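Long-range contacts in salicylate 5-hydroxylase, large oxygenase component (Ralstonia sp., PDB 7C8Z), which hydroxylates salicylate at ring position 5 to give gentisate, as the iron- and [2Fe-2S]-containing oxygenase component of a multicomponent enzyme system: residues 263-274 / 417-428; 36-44 / 430-438. One frame throughout, in Å; residues are numbered along the deposited sequence.

Interaction 1. Residues 263-274 / 417-428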
loop_
_atom_site.group_PDB
_atom_site.type_symbol
_atom_site.label_atom_id
_atom_site.label_comp_id
_atom_site.label_asym_id
_atom_site.label_seq_id
_atom_site.Cartn_x
_atom_site.Cartn_y
_atom_site.Cartn_z
ATOM N N SER A 263 27.353 32.292 16.674
ATOM C CA SER A 263 25.962 31.875 16.749
ATOM C C SER A 263 25.369 32.224 18.106
ATOM O O SER A 263 26.082 32.475 19.080
ATOM C CB SER A 263 25.823 30.374 16.496
ATOM O OG SER A 263 26.740 29.648 17.294
ATOM N N GLU A 264 24.038 32.232 18.148
ATOM C CA GLU A 264 23.283 32.332 19.387
ATOM C C GLU A 264 21.895 31.757 19.148
ATOM O O GLU A 264 21.344 31.888 18.056
ATOM C CB GLU A 264 23.178 33.788 19.863
ATOM C CG GLU A 264 22.787 34.776 18.765
ATOM C CD GLU A 264 22.697 36.208 19.263
ATOM O OE1 GLU A 264 22.495 36.409 20.480
ATOM O OE2 GLU A 264 22.830 37.137 18.436
ATOM N N LEU A 265 21.340 31.111 20.164
ATOM C CA LEU A 265 20.030 30.487 20.049
ATOM C C LEU A 265 19.148 30.985 21.186
ATOM O O LEU A 265 19.572 31.002 22.346
ATOM C CB LEU A 265 20.139 28.960 20.020
ATOM C CG LEU A 265 20.949 28.277 21.106
ATOM C CD1 LEU A 265 19.997 27.746 22.138
ATOM C CD2 LEU A 265 21.798 27.163 20.528
ATOM N N LYS A 266 17.935 31.412 20.845
ATOM C CA LYS A 266 17.006 32.008 21.793
ATOM C C LYS A 266 15.674 31.270 21.791
ATOM O O LYS A 266 15.327 30.566 20.841
ATOM C CB LYS A 266 16.778 33.489 21.471
ATOM C CG LYS A 266 18.036 34.337 21.574
ATOM C CD LYS A 266 18.077 35.373 20.468
ATOM C CE LYS A 266 19.100 36.454 20.744
ATOM N NZ LYS A 266 18.495 37.796 20.535
ATOM N N MET A 267 14.930 31.439 22.885
ATOM C CA MET A 267 13.647 30.784 23.093
ATOM C C MET A 267 12.653 31.804 23.628
ATOM O O MET A 267 13.030 32.884 24.090
ATOM C CB MET A 267 13.746 29.619 24.088
ATOM C CG MET A 267 14.082 28.285 23.478
ATOM S SD MET A 267 14.353 27.003 24.729
ATOM C CE MET A 267 15.828 27.618 25.535
ATOM N N ASP A 268 11.373 31.455 23.565
ATOM C CA ASP A 268 10.352 32.280 24.185
ATOM C C ASP A 268 10.195 31.872 25.649
ATOM O O ASP A 268 10.890 30.987 26.149
ATOM C CB ASP A 268 9.037 32.197 23.405
ATOM C CG ASP A 268 8.263 30.916 23.672
ATOM O OD1 ASP A 268 8.889 29.838 23.746
ATOM O OD2 ASP A 268 7.019 30.988 23.784
ATOM N N ALA A 269 9.250 32.515 26.338
ATOM C CA ALA A 269 9.132 32.334 27.781
ATOM C C ALA A 269 8.843 30.883 28.140
ATOM O O ALA A 269 9.374 30.362 29.126
ATOM C CB ALA A 269 8.048 33.255 28.340
ATOM N N LYS A 270 8.016 30.209 27.349
ATOM C CA LYS A 270 7.565 28.865 27.676
ATOM C C LYS A 270 8.414 27.774 27.029
ATOM O O LYS A 270 8.048 26.596 27.110
ATOM C CB LYS A 270 6.100 28.694 27.260
ATOM C CG LYS A 270 5.139 29.643 27.962
ATOM C CD LYS A 270 3.790 28.980 28.202
ATOM C CE LYS A 270 3.763 28.230 29.530
ATOM N NZ LYS A 270 2.534 27.397 29.680
ATOM N N PHE A 271 9.532 28.135 26.392
ATOM C CA PHE A 271 10.499 27.213 25.799
ATOM C C PHE A 271 9.935 26.451 24.606
ATOM O O PHE A 271 10.531 25.451 24.178
ATOM C CB PHE A 271 11.037 26.197 26.814
ATOM C CG PHE A 271 11.568 26.813 28.071
ATOM C CD1 PHE A 271 12.365 27.944 28.024
ATOM C CD2 PHE A 271 11.283 26.249 29.304
ATOM C CE1 PHE A 271 12.859 28.510 29.186
ATOM C CE2 PHE A 271 11.773 26.809 30.469
ATOM C CZ PHE A 271 12.564 27.941 30.409
ATOM N N ARG A 272 8.802 26.884 24.054
ATOM C CA ARG A 272 8.181 26.165 22.950
ATOM C C ARG A 272 8.697 26.632 21.593
ATOM O O ARG A 272 9.004 25.808 20.725
ATOM C CB ARG A 272 6.656 26.311 23.027
ATOM C CG ARG A 272 6.195 27.745 23.194
ATOM C CD ARG A 272 4.745 27.834 23.613
ATOM N NE ARG A 272 4.273 29.213 23.556
ATOM C CZ ARG A 272 3.070 29.604 23.954
ATOM N NH1 ARG A 272 2.217 28.714 24.444
ATOM N NH2 ARG A 272 2.722 30.880 23.861
ATOM N N HIS A 273 8.778 27.941 21.383
ATOM C CA HIS A 273 9.291 28.482 20.135
ATOM C C HIS A 273 10.778 28.760 20.276
ATOM O O HIS A 273 11.276 29.012 21.375
ATOM C CB HIS A 273 8.551 29.763 19.744
ATOM C CG HIS A 273 7.075 29.714 19.984
ATOM N ND1 HIS A 273 6.333 28.559 19.853
ATOM C CD2 HIS A 273 6.201 30.683 20.347
ATOM C CE1 HIS A 273 5.067 28.820 20.122
ATOM N NE2 HIS A 273 4.960 30.101 20.426
ATOM N N ALA A 274 11.489 28.734 19.150
ATOM C CA ALA A 274 12.931 28.934 19.232
ATOM C C ALA A 274 13.446 29.591 17.963
ATOM O O ALA A 274 12.793 29.578 16.918
ATOM C CB ALA A 274 13.673 27.614 19.481
ATOM N N ILE A 417 18.106 24.893 30.712
ATOM C CA ILE A 417 17.198 25.349 29.666
ATOM C C ILE A 417 17.308 26.867 29.609
ATOM O O ILE A 417 16.883 27.556 30.544
ATOM C CB ILE A 417 15.752 24.911 29.930
ATOM C CG1 ILE A 417 15.657 23.385 29.986
ATOM C CG2 ILE A 417 14.821 25.484 28.877
ATOM C CD1 ILE A 417 14.295 22.868 30.409
ATOM N N GLY A 418 17.868 27.396 28.525
ATOM C CA GLY A 418 17.998 28.837 28.399
ATOM C C GLY A 418 18.781 29.304 27.189
ATOM O O GLY A 418 19.502 28.519 26.567
ATOM N N ASP A 419 18.662 30.591 26.861
ATOM C CA ASP A 419 19.368 31.156 25.715
ATOM C C ASP A 419 20.878 31.059 25.901
ATOM O O ASP A 419 21.409 31.387 26.966
ATOM C CB ASP A 419 18.960 32.618 25.508
ATOM C CG ASP A 419 17.462 32.793 25.304
ATOM O OD1 ASP A 419 16.708 31.810 25.475
ATOM O OD2 ASP A 419 17.038 33.919 24.972
ATOM N N THR A 420 21.571 30.584 24.872
ATOM C CA THR A 420 23.018 30.423 24.895
ATOM C C THR A 420 23.655 31.293 23.819
ATOM O O THR A 420 22.972 31.865 22.963
ATOM C CB THR A 420 23.435 28.960 24.690
ATOM O OG1 THR A 420 23.292 28.615 23.307
ATOM C CG2 THR A 420 22.584 28.026 25.541
ATOM N N ASP A 421 24.984 31.406 23.889
ATOM C CA ASP A 421 25.771 32.153 22.914
ATOM C C ASP A 421 26.641 31.250 22.036
ATOM O O ASP A 421 27.584 31.735 21.400
ATOM C CB ASP A 421 26.641 33.194 23.625
ATOM C CG ASP A 421 27.609 32.572 24.628
ATOM O OD1 ASP A 421 27.140 31.987 25.628
ATOM O OD2 ASP A 421 28.839 32.676 24.421
ATOM N N HIS A 422 26.335 29.951 21.978
ATOM C CA HIS A 422 27.073 28.973 21.180
ATOM C C HIS A 422 26.082 27.953 20.618
ATOM O O HIS A 422 24.899 27.973 20.973
ATOM C CB HIS A 422 28.168 28.313 22.025
ATOM C CG HIS A 422 27.641 27.646 23.257
ATOM N ND1 HIS A 422 27.456 26.284 23.339
ATOM C CD2 HIS A 422 27.273 28.147 24.462
ATOM C CE1 HIS A 422 26.986 25.974 24.535
ATOM N NE2 HIS A 422 26.866 27.086 25.237
ATOM N N MET A 423 26.549 27.035 19.752
ATOM C CA MET A 423 25.622 26.076 19.150
ATOM C C MET A 423 25.730 24.744 19.872
ATOM O O MET A 423 25.056 23.778 19.504
ATOM C CB MET A 423 25.992 25.701 17.712
ATOM C CG MET A 423 27.461 25.704 17.359
ATOM S SD MET A 423 27.509 25.074 15.631
ATOM C CE MET A 423 29.241 25.508 15.268
ATOM N N VAL A 424 26.562 24.666 20.901
ATOM C CA VAL A 424 26.926 23.349 21.394
ATOM C C VAL A 424 26.046 22.989 22.572
ATOM O O VAL A 424 26.523 22.860 23.704
ATOM C CB VAL A 424 28.417 23.300 21.783
ATOM C CG1 VAL A 424 28.900 21.868 21.815
ATOM C CG2 VAL A 424 29.255 24.159 20.831
ATOM N N THR A 425 24.761 22.797 22.311
ATOM C CA THR A 425 23.849 22.504 23.396
ATOM C C THR A 425 22.581 21.913 22.813
ATOM O O THR A 425 22.214 22.205 21.674
ATOM C CB THR A 425 23.545 23.757 24.227
ATOM O OG1 THR A 425 22.462 23.483 25.120
ATOM C CG2 THR A 425 23.183 24.932 23.323
ATOM N N GLU A 426 21.921 21.070 23.604
ATOM C CA GLU A 426 20.603 20.558 23.258
ATOM C C GLU A 426 19.506 21.248 24.062
ATOM O O GLU A 426 18.444 20.664 24.302
ATOM C CB GLU A 426 20.562 19.041 23.448
ATOM C CG GLU A 426 21.505 18.306 22.513
ATOM C CD GLU A 426 21.445 16.802 22.668
ATOM O OE1 GLU A 426 20.729 16.155 21.875
ATOM O OE2 GLU A 426 22.116 16.266 23.576
ATOM N N THR A 427 19.741 22.502 24.455
ATOM C CA THR A 427 18.839 23.177 25.381
ATOM C C THR A 427 17.479 23.459 24.755
ATOM O O THR A 427 16.475 23.508 25.473
ATOM C CB THR A 427 19.475 24.475 25.886
ATOM O OG1 THR A 427 18.581 25.137 26.790
ATOM C CG2 THR A 427 19.802 25.398 24.729
ATOM N N LEU A 428 17.415 23.642 23.434
ATOM C CA LEU A 428 16.122 23.895 22.807
ATOM C C LEU A 428 15.223 22.669 22.882
ATOM O O LEU A 428 14.014 22.789 23.109
ATOM C CB LEU A 428 16.314 24.327 21.354
ATOM C CG LEU A 428 17.159 25.570 21.098
ATOM C CD1 LEU A 428 17.101 25.971 19.634
ATOM C CD2 LEU A 428 16.687 26.700 21.976
HETATM O O HOH W 1 14.143 35.059 24.099
#
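Leu265 and Thr420 meet as a single antiparallel, hydrogen-bonded bridge: Thr420 N donates to Leu265 O over 3.2 Å, and the return bond, from Leu265 N to Thr420 O, is weak. Two residues further along the strand, Met267 N bonds instead to the carboxylate of Asp419, whose OD1 lies 3.2 Å away and is approached from above the carboxylate plane. Asp419 CG lies anti to its own carbonyl carbon (chi1 -58°), which brings the carboxylate up to the backbone at Lys266 and Met267, across the Lys266 side chain, with OD2 near the CB and CG of that lysine. On the buried side, Leu265 divides its branches. CD2 sits among Thr420 OG1, His422 O and Thr425 CG2, while Leu265 CD1 lies 3.5 Å from Leu428 CD2 and also meets the methyl of Thr427. Leu428 CD2 also touches Met267 CG, and Leu428 CD1 lies 3.8 Å from Ala274 CB. Ile417 CG2 stands over the centre of the Phe271 ring, 3.4 Å from the centroid, a CH-pi contact. Glu426, at the helix N-cap position, forms a salt bridge with Arg113 of a neighbouring subunit, a residue of the [2Fe-2S] cluster pocket, placing the connection at the subunit interface. Residues 419-421 run along strand 263-267, one of the catalytic sheet's two outermost strands, on the edge away from strand 274-278, before the chain turns beneath Leu265 into helix 427-440.

Interaction 2. Residues 36-44 / 430-438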
loop_
_atom_site.group_PDB
_atom_site.type_symbol
_atom_site.label_atom_id
_atom_site.label_comp_id
_atom_site.label_asym_id
_atom_site.label_seq_id
_atom_site.Cartn_x
_atom_site.Cartn_y
_atom_site.Cartn_z
ATOM N N TRP A 36 7.337 9.087 33.213
ATOM C CA TRP A 36 8.506 9.741 32.650
ATOM C C TRP A 36 9.733 9.461 33.518
ATOM O O TRP A 36 9.630 9.414 34.749
ATOM C CB TRP A 36 8.255 11.245 32.530
ATOM C CG TRP A 36 9.351 11.996 31.853
ATOM C CD1 TRP A 36 10.541 12.374 32.398
ATOM C CD2 TRP A 36 9.359 12.469 30.501
ATOM N NE1 TRP A 36 11.294 13.050 31.471
ATOM C CE2 TRP A 36 10.591 13.124 30.298
ATOM C CE3 TRP A 36 8.448 12.398 29.441
ATOM C CZ2 TRP A 36 10.936 13.707 29.080
ATOM C CZ3 TRP A 36 8.793 12.976 28.232
ATOM C CH2 TRP A 36 10.026 13.623 28.063
ATOM N N PRO A 37 10.907 9.265 32.910
ATOM C CA PRO A 37 12.107 8.932 33.695
ATOM C C PRO A 37 12.603 10.091 34.547
ATOM O O PRO A 37 13.502 10.836 34.143
ATOM C CB PRO A 37 13.149 8.546 32.634
ATOM C CG PRO A 37 12.452 8.501 31.324
ATOM C CD PRO A 37 11.045 8.971 31.472
ATOM N N GLY A 38 12.007 10.255 35.728
ATOM C CA GLY A 38 12.440 11.271 36.666
ATOM C C GLY A 38 11.888 12.652 36.359
ATOM O O GLY A 38 10.845 12.822 35.716
ATOM N N GLU A 39 12.616 13.658 36.833
ATOM C CA GLU A 39 12.261 15.056 36.643
ATOM C C GLU A 39 13.188 15.686 35.607
ATOM O O GLU A 39 14.116 15.052 35.095
ATOM C CB GLU A 39 12.340 15.809 37.974
ATOM C CG GLU A 39 11.498 15.208 39.088
ATOM C CD GLU A 39 10.286 16.053 39.420
ATOM O OE1 GLU A 39 9.170 15.496 39.493
ATOM O OE2 GLU A 39 10.450 17.277 39.609
ATOM N N GLY A 40 12.917 16.947 35.283
ATOM C CA GLY A 40 13.602 17.586 34.178
ATOM C C GLY A 40 13.205 16.992 32.836
ATOM O O GLY A 40 12.256 16.215 32.711
ATOM N N SER A 41 13.971 17.373 31.811
ATOM C CA SER A 41 13.685 16.910 30.458
ATOM C C SER A 41 14.979 16.657 29.683
ATOM O O SER A 41 15.094 17.017 28.506
ATOM C CB SER A 41 12.801 17.914 29.716
ATOM O OG SER A 41 13.476 19.153 29.567
ATOM N N SER A 42 15.963 16.029 30.328
ATOM C CA SER A 42 17.208 15.680 29.652
ATOM C C SER A 42 17.222 14.250 29.139
ATOM O O SER A 42 18.209 13.833 28.525
ATOM C CB SER A 42 18.401 15.911 30.573
ATOM O OG SER A 42 18.468 17.270 30.958
ATOM N N ARG A 43 16.154 13.491 29.370
ATOM C CA ARG A 43 16.025 12.138 28.843
ATOM C C ARG A 43 14.578 11.958 28.413
ATOM O O ARG A 43 13.679 11.927 29.260
ATOM C CB ARG A 43 16.430 11.086 29.879
ATOM C CG ARG A 43 17.780 11.329 30.547
ATOM C CD ARG A 43 18.681 10.105 30.483
ATOM N NE ARG A 43 20.082 10.433 30.735
ATOM C CZ ARG A 43 20.962 9.599 31.284
ATOM N NH1 ARG A 43 20.587 8.379 31.647
ATOM N NH2 ARG A 43 22.220 9.983 31.470
ATOM N N VAL A 44 14.351 11.853 27.108
ATOM C CA VAL A 44 13.012 11.653 26.559
ATOM C C VAL A 44 12.811 10.154 26.357
ATOM O O VAL A 44 13.578 9.539 25.602
ATOM C CB VAL A 44 12.821 12.408 25.238
ATOM C CG1 VAL A 44 11.408 12.221 24.728
ATOM C CG2 VAL A 44 13.124 13.879 25.421
ATOM N N ARG A 430 15.512 20.330 25.253
ATOM C CA ARG A 430 15.175 20.197 26.666
ATOM C C ARG A 430 14.042 21.141 27.048
ATOM O O ARG A 430 13.140 20.768 27.806
ATOM C CB ARG A 430 16.417 20.447 27.524
ATOM C CG ARG A 430 17.381 19.271 27.505
ATOM C CD ARG A 430 18.587 19.442 28.421
ATOM N NE ARG A 430 19.252 20.734 28.294
ATOM C CZ ARG A 430 20.404 20.906 27.655
ATOM N NH1 ARG A 430 20.999 19.873 27.072
ATOM N NH2 ARG A 430 20.957 22.108 27.592
ATOM N N GLY A 431 14.052 22.359 26.507
ATOM C CA GLY A 431 12.951 23.270 26.758
ATOM C C GLY A 431 11.668 22.826 26.088
ATOM O O GLY A 431 10.581 22.927 26.671
ATOM N N MET A 432 11.774 22.346 24.848
ATOM C CA MET A 432 10.621 21.789 24.156
ATOM C C MET A 432 9.948 20.727 25.006
ATOM O O MET A 432 8.731 20.742 25.196
ATOM C CB MET A 432 11.055 21.210 22.806
ATOM C CG MET A 432 9.970 20.456 22.058
ATOM S SD MET A 432 10.485 19.969 20.397
ATOM C CE MET A 432 9.578 18.444 20.193
ATOM N N TYR A 433 10.734 19.813 25.567
ATOM C CA TYR A 433 10.118 18.724 26.311
ATOM C C TYR A 433 9.744 19.110 27.737
ATOM O O TYR A 433 8.856 18.480 28.313
ATOM C CB TYR A 433 11.017 17.495 26.263
ATOM C CG TYR A 433 10.827 16.794 24.944
ATOM C CD1 TYR A 433 9.712 15.992 24.720
ATOM C CD2 TYR A 433 11.722 16.981 23.899
ATOM C CE1 TYR A 433 9.512 15.367 23.506
ATOM C CE2 TYR A 433 11.533 16.357 22.679
ATOM C CZ TYR A 433 10.426 15.553 22.489
ATOM O OH TYR A 433 10.228 14.934 21.277
ATOM N N ASP A 434 10.359 20.148 28.306
ATOM C CA ASP A 434 9.794 20.761 29.506
ATOM C C ASP A 434 8.366 21.234 29.240
ATOM O O ASP A 434 7.423 20.880 29.969
ATOM C CB ASP A 434 10.689 21.917 29.964
ATOM C CG ASP A 434 10.117 22.677 31.149
ATOM O OD1 ASP A 434 10.240 22.188 32.291
ATOM O OD2 ASP A 434 9.554 23.773 30.939
ATOM N N TYR A 435 8.191 22.021 28.174
ATOM C CA TYR A 435 6.858 22.475 27.787
ATOM C C TYR A 435 5.936 21.297 27.494
ATOM O O TYR A 435 4.747 21.324 27.836
ATOM C CB TYR A 435 6.961 23.392 26.567
ATOM C CG TYR A 435 5.645 23.980 26.115
ATOM C CD1 TYR A 435 5.109 25.089 26.748
ATOM C CD2 TYR A 435 4.940 23.430 25.048
ATOM C CE1 TYR A 435 3.910 25.634 26.341
ATOM C CE2 TYR A 435 3.735 23.972 24.634
ATOM C CZ TYR A 435 3.228 25.075 25.287
ATOM O OH TYR A 435 2.033 25.633 24.898
ATOM N N TRP A 436 6.472 20.257 26.854
ATOM C CA TRP A 436 5.682 19.080 26.509
ATOM C C TRP A 436 5.151 18.388 27.758
ATOM O O TRP A 436 3.952 18.098 27.859
ATOM C CB TRP A 436 6.535 18.119 25.682
ATOM C CG TRP A 436 5.794 16.955 25.102
ATOM C CD1 TRP A 436 5.197 16.892 23.880
ATOM C CD2 TRP A 436 5.593 15.675 25.713
ATOM N NE1 TRP A 436 4.630 15.655 23.691
ATOM C CE2 TRP A 436 4.857 14.889 24.803
ATOM C CE3 TRP A 436 5.956 15.120 26.945
ATOM C CZ2 TRP A 436 4.478 13.577 25.084
ATOM C CZ3 TRP A 436 5.577 13.818 27.222
ATOM C CH2 TRP A 436 4.849 13.061 26.296
ATOM N N ARG A 437 6.033 18.124 28.726
ATOM C CA ARG A 437 5.602 17.504 29.973
ATOM C C ARG A 437 4.550 18.351 30.664
ATOM O O ARG A 437 3.547 17.820 31.160
ATOM C CB ARG A 437 6.795 17.300 30.910
ATOM C CG ARG A 437 7.890 16.400 30.379
ATOM C CD ARG A 437 8.794 15.939 31.504
ATOM N NE ARG A 437 8.066 15.137 32.484
ATOM C CZ ARG A 437 8.558 14.762 33.659
ATOM N NH1 ARG A 437 9.786 15.114 34.010
ATOM N NH2 ARG A 437 7.820 14.031 34.484
ATOM N N LYS A 438 4.740 19.673 30.676
ATOM C CA LYS A 438 3.782 20.540 31.355
ATOM C C LYS A 438 2.410 20.494 30.687
ATOM O O LYS A 438 1.384 20.337 31.361
ATOM C CB LYS A 438 4.327 21.966 31.409
ATOM C CG LYS A 438 5.480 22.095 32.378
ATOM C CD LYS A 438 6.136 23.457 32.328
ATOM C CE LYS A 438 7.310 23.508 33.293
ATOM N NZ LYS A 438 8.075 24.773 33.171
#
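The C-terminal helix 427-440 of the catalytic domain is met here by an N-terminal loop, and a flat stack of Arg437 on Trp36 dominates the contact. The guanidinium lies on the indole with the planes only 8° apart, and Arg437 CZ is 3.6 Å from the centroid of the Trp36 five-membered ring, a cation-pi arrangement. The aliphatic part joins in, since CD also rests over that ring. A bend at chi3 (63°) of Arg437 lets both the methylene and the charged end follow the same face, while Pro37 CD lies against the opposite face of the indole, toward its rim. Arg437 NH1, still over the indole near CD1, bonds to two carbonyls of the loop: Gly40 O, 3.0 Å away and near the guanidinium plane, and Gly38 O, more weakly. NE turns instead to Glu442 O at the chain terminus, which further limits rotation of the group. Such planar stacking leaves the N-H groups of an arginine available at its rim, here for the Gly38-Glu39-Gly40 part of the loop. Towards the start of the helix, Ser41 packs its CB against Tyr433 CB. Ser42 OG lies beside Arg430 CD, whose guanidinium continues to Met412 O and Glu416 O. Val44 lays CG2 over one face of the Tyr433 ring, 3.8 Å from its centroid, and the hydroxyl of that tyrosine bonds to Glu236. At the far end of its indole, Trp36 CZ3 meets Trp436 CZ3 at 3.5 Å with the ring planes oblique, and the indole nitrogen of Trp436 bonds to Glu58 of helix 52-63.

How the interactions relate
Helix 427-440 serves both contacts, whose centres are 15 Å apart: interaction 1 uses its first turn and the connection leading into it, interaction 2 the turns that follow. Along the chain, interaction 1 is nested inside the long loop closed by interaction 2, so the helix joins the edge of the catalytic sheet to a segment from near the N-terminus. The two also touch directly. Arg272 NH1 and Tyr435 OH, 3.1 Å apart, probably share a hydrogen bond, as do Thr425 OG1 and Arg430 NH2, and Phe271 packs on the helix backbone. Iron is about 12 Å from the side chain of Met423 in interaction 1, whereas interaction 2 lies away from the metal sites.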